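Fimbrial structural subunit (Actinomyces naeslundii, PDB 3QDH) builds the shaft of the type 2 fimbriae of this oral bacterium and, as an adhesin, mediates its interactions with streptococci and host cells during biofilm development. Local coordinates at residues 51-56 with 111-116; 117-122 with 156-161. One frame throughout, in Å; residues are numbered along the deposited sequence.

How the contacts relate
In this C-terminal two-module piece of the fimbrial subunit, the chain passes through strand 39-49, turns at residues 51-54, runs out through the zinc-site region and returns along strand 102-111; contact 1 closes this loop where 51-56 meets 111-116. The chain then enters strand 118-131 at once, and contact 2 closes a second, shorter loop when strand 154-165 comes back to pair with 117-122. The two loops are in series, neither nesting nor crossing, yet the contact centres lie about 8 Å apart. A hydrogen bond from Arg53 NH2 to Ala118 O and the packing of Asp51 on Ile119 tie the turn to the strand pair through which the N-terminal module, probably the CnaA-type one, joins the next.

Contact 1 of 2, residues 51-56 with 111-116; sequences DDRLTA and VTEARN
An Asx turn overlapping a type I beta turn leads into strand 54-55 of the N-terminal module of this fragment, probably the CnaA-type one, and Arg53 joins this turn at 51-54 to the loop after strand 102-111. Asp51 OD2 takes the backbone N of Arg53 on its anti lone pair, which makes the Asx turn, and also accepts Arg53 NE at 2.9 Å. Arg53 NH2 meets Asp51 OD1 at 2.8 Å, so the guanidinium grips the carboxylate side-on in a salt bridge, although both oxygens are met from above the carboxylate plane. Arg53 bends at chi3 (-75°), and Arg53 NH1 bonds Ala114 O at 2.9 Å, in both the carbonyl and the guanidinium planes. Arg53 O is held twice by Thr112: its N comes nearly along the C=O axis, and OG1, in the crowded position between backbone N and carbonyl carbon, comes from above the carbonyl plane. A second salt bridge runs from Arg115 NE to Glu113 OE2, and a water links Asp52 OD2 to Arg115 NH1.

Among the apolar contacts, Leu54 and Val111 form an antiparallel non-hydrogen-bonded pair, with Leu54 CD2 3.8 Å from Val111 CG2; both side chains also touch Ile24 of strand 23-31. Thr55 and Thr112 cross at about a right angle, methyl to methyl.

Arg115 stretches over the aliphatic part of Arg53, and Arg53 CG sits over one face of the Arg115 guanidinium, 3.5 Å from NE of Arg115.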
loop_
_atom_site.group_PDB
_atom_site.type_symbol
_atom_site.label_atom_id
_atom_site.label_comp_id
_atom_site.label_asym_id
_atom_site.label_seq_id
_atom_site.Cartn_x
_atom_site.Cartn_y
_atom_site.Cartn_z
ATOM N N ASP A 51 -3.039 -7.393 -6.096
ATOM C CA ASP A 51 -2.948 -8.576 -5.248
ATOM C C ASP A 51 -4.230 -8.796 -4.453
ATOM O O ASP A 51 -4.789 -7.850 -3.892
ATOM C CB ASP A 51 -1.769 -8.382 -4.289
ATOM C CG ASP A 51 -1.489 -9.608 -3.436
ATOM O OD1 ASP A 51 -0.479 -10.276 -3.698
ATOM O OD2 ASP A 51 -2.261 -9.884 -2.503
ATOM N N ASP A 52 -4.661 -10.059 -4.388
ATOM C CA ASP A 52 -5.908 -10.469 -3.710
ATOM C C ASP A 52 -6.052 -10.026 -2.263
ATOM O O ASP A 52 -7.166 -9.963 -1.750
ATOM C CB ASP A 52 -6.082 -11.992 -3.767
ATOM C CG ASP A 52 -6.435 -12.499 -5.148
ATOM O OD1 ASP A 52 -6.774 -11.687 -6.033
ATOM O OD2 ASP A 52 -6.400 -13.734 -5.344
ATOM N N ARG A 53 -4.937 -9.737 -1.597
ATOM C CA ARG A 53 -4.979 -9.253 -0.214
ATOM C C ARG A 53 -5.448 -7.806 -0.122
ATOM O O ARG A 53 -5.733 -7.304 0.977
ATOM C CB ARG A 53 -3.620 -9.410 0.464
ATOM C CG ARG A 53 -3.309 -10.848 0.884
ATOM C CD ARG A 53 -1.823 -11.036 1.095
ATOM N NE ARG A 53 -1.101 -11.103 -0.175
ATOM C CZ ARG A 53 0.159 -11.497 -0.294
ATOM N NH1 ARG A 53 0.849 -11.852 0.790
ATOM N NH2 ARG A 53 0.730 -11.538 -1.494
ATOM N N LEU A 54 -5.517 -7.136 -1.275
ATOM C CA LEU A 54 -5.979 -5.756 -1.333
ATOM C C LEU A 54 -7.434 -5.682 -1.801
ATOM O O LEU A 54 -7.811 -6.288 -2.803
ATOM C CB LEU A 54 -5.043 -4.896 -2.204
ATOM C CG LEU A 54 -3.566 -4.863 -1.773
ATOM C CD1 LEU A 54 -2.662 -4.146 -2.805
ATOM C CD2 LEU A 54 -3.402 -4.230 -0.396
ATOM N N THR A 55 -8.248 -4.952 -1.051
ATOM C CA THR A 55 -9.669 -4.867 -1.345
ATOM C C THR A 55 -10.074 -3.430 -1.689
ATOM O O THR A 55 -9.318 -2.478 -1.431
ATOM C CB THR A 55 -10.515 -5.429 -0.171
ATOM O OG1 THR A 55 -11.782 -5.873 -0.664
ATOM C CG2 THR A 55 -10.708 -4.392 0.928
ATOM N N ALA A 56 -11.272 -3.293 -2.262
ATOM C CA ALA A 56 -11.806 -2.007 -2.710
ATOM C C ALA A 56 -10.790 -1.279 -3.601
ATOM O O ALA A 56 -10.548 -0.082 -3.441
ATOM C CB ALA A 56 -12.224 -1.139 -1.505
ATOM N N VAL A 111 -5.447 -3.124 2.804
ATOM C CA VAL A 111 -4.783 -4.365 3.235
ATOM C C VAL A 111 -5.730 -5.139 4.146
ATOM O O VAL A 111 -6.169 -4.618 5.174
ATOM C CB VAL A 111 -3.455 -4.094 3.993
ATOM C CG1 VAL A 111 -2.787 -5.412 4.415
ATOM C CG2 VAL A 111 -2.503 -3.300 3.140
ATOM N N THR A 112 -6.048 -6.370 3.758
ATOM C CA THR A 112 -6.947 -7.214 4.546
ATOM C C THR A 112 -6.179 -8.136 5.499
ATOM O O THR A 112 -6.650 -8.424 6.608
ATOM C CB THR A 112 -7.905 -8.036 3.656
ATOM O OG1 THR A 112 -7.153 -8.869 2.766
ATOM C CG2 THR A 112 -8.814 -7.115 2.844
ATOM N N GLU A 113 -5.004 -8.589 5.061
ATOM C CA GLU A 113 -4.145 -9.483 5.850
ATOM C C GLU A 113 -2.784 -9.696 5.183
ATOM O O GLU A 113 -2.626 -9.463 3.981
ATOM C CB GLU A 113 -4.829 -10.835 6.090
ATOM C CG GLU A 113 -5.012 -11.676 4.833
ATOM C CD GLU A 113 -5.872 -12.897 5.065
ATOM O OE1 GLU A 113 -6.020 -13.323 6.231
ATOM O OE2 GLU A 113 -6.405 -13.435 4.075
ATOM N N ALA A 114 -1.823 -10.165 5.975
ATOM C CA ALA A 114 -0.446 -10.363 5.530
ATOM C C ALA A 114 -0.217 -11.611 4.674
ATOM O O ALA A 114 0.488 -11.537 3.666
ATOM C CB ALA A 114 0.494 -10.375 6.732
ATOM N N ARG A 115 -0.800 -12.744 5.085
ATOM C CA ARG A 115 -0.541 -14.068 4.478
ATOM C C ARG A 115 0.956 -14.396 4.406
ATOM O O ARG A 115 1.652 -14.257 5.409
ATOM C CB ARG A 115 -1.214 -14.220 3.109
ATOM C CG ARG A 115 -2.721 -14.283 3.161
ATOM C CD ARG A 115 -3.295 -14.551 1.789
ATOM N NE ARG A 115 -4.633 -13.981 1.653
ATOM C CZ ARG A 115 -5.322 -13.930 0.515
ATOM N NH1 ARG A 115 -4.810 -14.420 -0.612
ATOM N NH2 ARG A 115 -6.531 -13.383 0.507
ATOM N N ASN A 116 1.451 -14.810 3.229
ATOM C CA ASN A 116 2.875 -15.133 3.057
ATOM C C ASN A 116 3.775 -13.934 3.363
ATOM O O ASN A 116 4.984 -14.088 3.557
ATOM C CB ASN A 116 3.177 -15.748 1.670
ATOM C CG ASN A 116 3.510 -14.703 0.587
ATOM O OD1 ASN A 116 4.454 -14.885 -0.187
ATOM N ND2 ASN A 116 2.729 -13.632 0.515
HETATM O O HOH W 1 -6.462 -15.343 -3.198
#

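Contact 2 of 2, residues 117-122 with 156-161; sequences GAITNR and SRWGDL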
loop_
_atom_site.group_PDB
_atom_site.type_symbol
_atom_site.label_atom_id
_atom_site.label_comp_id
_atom_site.label_asym_id
_atom_site.label_seq_id
_atom_site.Cartn_x
_atom_site.Cartn_y
_atom_site.Cartn_z
ATOM N N GLY A 117 3.167 -12.749 3.407
ATOM C CA GLY A 117 3.847 -11.545 3.837
ATOM C C GLY A 117 4.477 -10.710 2.737
ATOM O O GLY A 117 5.013 -9.641 3.009
ATOM N N ALA A 118 4.428 -11.192 1.498
ATOM C CA ALA A 118 4.998 -10.443 0.378
ATOM C C ALA A 118 3.908 -10.050 -0.612
ATOM O O ALA A 118 3.471 -10.869 -1.424
ATOM C CB ALA A 118 6.094 -11.260 -0.307
ATOM N N ILE A 119 3.442 -8.808 -0.521
ATOM C CA ILE A 119 2.419 -8.322 -1.450
ATOM C C ILE A 119 3.122 -7.663 -2.628
ATOM O O ILE A 119 3.810 -6.655 -2.456
ATOM C CB ILE A 119 1.454 -7.305 -0.790
ATOM C CG1 ILE A 119 0.798 -7.908 0.454
ATOM C CG2 ILE A 119 0.379 -6.843 -1.806
ATOM C CD1 ILE A 119 0.107 -6.882 1.348
ATOM N N THR A 120 2.960 -8.241 -3.814
ATOM C CA THR A 120 3.678 -7.766 -4.999
ATOM C C THR A 120 2.727 -7.009 -5.923
ATOM O O THR A 120 1.515 -7.175 -5.849
ATOM C CB THR A 120 4.317 -8.926 -5.810
ATOM O OG1 THR A 120 3.287 -9.791 -6.292
ATOM C CG2 THR A 120 5.296 -9.742 -4.950
ATOM N N ASN A 121 3.296 -6.214 -6.822
ATOM C CA ASN A 121 2.496 -5.476 -7.781
ATOM C C ASN A 121 3.282 -5.180 -9.043
ATOM O O ASN A 121 4.474 -4.863 -8.980
ATOM C CB ASN A 121 1.986 -4.163 -7.174
ATOM C CG ASN A 121 0.927 -3.498 -8.038
ATOM O OD1 ASN A 121 -0.021 -4.166 -8.464
ATOM N N ARG A 122 2.595 -5.307 -10.174
ATOM C CA ARG A 122 3.052 -4.799 -11.461
ATOM C C ARG A 122 1.911 -4.008 -12.096
ATOM O O ARG A 122 0.739 -4.193 -11.750
ATOM C CB ARG A 122 3.429 -5.948 -12.400
ATOM C CG ARG A 122 4.710 -6.691 -12.028
ATOM C CD ARG A 122 4.978 -7.776 -13.056
ATOM N NE ARG A 122 6.059 -8.696 -12.699
ATOM C CZ ARG A 122 7.345 -8.519 -12.997
ATOM N NH1 ARG A 122 7.768 -7.417 -13.623
ATOM N NH2 ARG A 122 8.224 -9.451 -12.647
ATOM N N SER A 156 5.690 -5.047 -1.075
ATOM C CA SER A 156 5.435 -4.525 0.256
ATOM C C SER A 156 5.315 -5.730 1.197
ATOM O O SER A 156 4.536 -6.650 0.942
ATOM C CB SER A 156 4.143 -3.704 0.255
ATOM O OG SER A 156 3.901 -3.121 1.519
ATOM N N ARG A 157 6.100 -5.714 2.274
ATOM C CA ARG A 157 6.178 -6.848 3.191
ATOM C C ARG A 157 5.426 -6.602 4.487
ATOM O O ARG A 157 5.518 -5.521 5.075
ATOM C CB ARG A 157 7.632 -7.214 3.481
ATOM C CG ARG A 157 8.382 -7.667 2.242
ATOM C CD ARG A 157 9.562 -8.555 2.589
ATOM N NE ARG A 157 9.768 -9.591 1.572
ATOM C CZ ARG A 157 10.303 -9.373 0.372
ATOM N NH1 ARG A 157 10.698 -8.151 0.024
ATOM N NH2 ARG A 157 10.443 -10.380 -0.481
ATOM N N TRP A 158 4.680 -7.620 4.910
ATOM C CA TRP A 158 3.771 -7.515 6.048
ATOM C C TRP A 158 3.840 -8.763 6.927
ATOM O O TRP A 158 4.079 -9.870 6.441
ATOM C CB TRP A 158 2.334 -7.289 5.556
ATOM C CG TRP A 158 2.151 -5.941 4.916
ATOM C CD1 TRP A 158 2.647 -5.532 3.703
ATOM C CD2 TRP A 158 1.436 -4.822 5.451
ATOM N NE1 TRP A 158 2.285 -4.233 3.457
ATOM C CE2 TRP A 158 1.539 -3.771 4.508
ATOM C CE3 TRP A 158 0.711 -4.604 6.630
ATOM C CZ2 TRP A 158 0.952 -2.521 4.712
ATOM C CZ3 TRP A 158 0.130 -3.361 6.833
ATOM C CH2 TRP A 158 0.252 -2.334 5.877
ATOM N N GLY A 159 3.638 -8.568 8.225
ATOM C CA GLY A 159 3.614 -9.678 9.168
ATOM C C GLY A 159 2.480 -9.528 10.161
ATOM O O GLY A 159 1.855 -8.468 10.262
ATOM N N ASP A 160 2.213 -10.593 10.904
ATOM C CA ASP A 160 1.108 -10.580 11.852
ATOM C C ASP A 160 1.612 -10.655 13.290
ATOM O O ASP A 160 2.801 -10.867 13.535
ATOM C CB ASP A 160 0.107 -11.699 11.538
ATOM C CG ASP A 160 0.740 -13.075 11.519
ATOM O OD1 ASP A 160 1.867 -13.238 12.025
ATOM O OD2 ASP A 160 0.094 -14.006 10.992
ATOM N N LEU A 161 0.704 -10.450 14.235
ATOM C CA LEU A 161 1.040 -10.475 15.652
ATOM C C LEU A 161 -0.114 -11.111 16.407
ATOM O O LEU A 161 -1.269 -10.720 16.223
ATOM C CB LEU A 161 1.301 -9.054 16.165
ATOM C CG LEU A 161 1.651 -8.821 17.642
ATOM C CD1 LEU A 161 3.016 -9.396 17.992
ATOM C CD2 LEU A 161 1.604 -7.328 17.961
#
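Gly117 O is the best-held polar atom across this strand pair, gripped by one hydrogen bond and one weaker CH contact. Trp158 N donates to Gly117 O at 2.8 Å, in the carbonyl plane and on a lone pair, while the CA of Arg157 approaches to 3.0 Å from Gly117 O in a CA-H...O contact. Gly117 stands where the loop becomes strand, with a positive phi (93°); a beta carbon there would collide with Trp158 O and with the preceding carbonyl, so the close backbone approach depends on its bareness.

Further along comes the antiparallel ladder proper. Ile119 and Ser156 form a hydrogen-bonded pair: Ile119 N gives to Ser156 O, and Ser156 N returns a nearly straight bond (172°) to Ile119 O, both at 2.8 Å and both in the carbonyl planes. Ala118 and Arg157 make the adjoining non-hydrogen-bonded pair, their side chains on the sheet face away from Ile119 and Ser156.

On the Ile119 side, the indole is steadied by a bond within its own strand. Ser156 OG, anti to the backbone N (chi1 -177°), accepts Trp158 NE1 at 2.8 Å close to the ring plane, a bond that limits rotation of the ring. Across the strands, Ile119 CG1 lies anti to the carbonyl carbon and its chain runs on extended, carrying CD1 obliquely to within 3.7 Å of Trp158 CD1. The result is an off-centre CH-pi contact with the five-membered ring.

Ile24 of strand 23-31 packs against Ile119, Ser156 and Trp158. Two residues after Ile119, Asn121 is covalently linked to Lys8 NZ, an isopeptide bond within the N-terminal, probably CnaA-type, module. Strand 154-165 lies between strands 118-131 and 220-230, so this ladder continues the sheet of one module into the next.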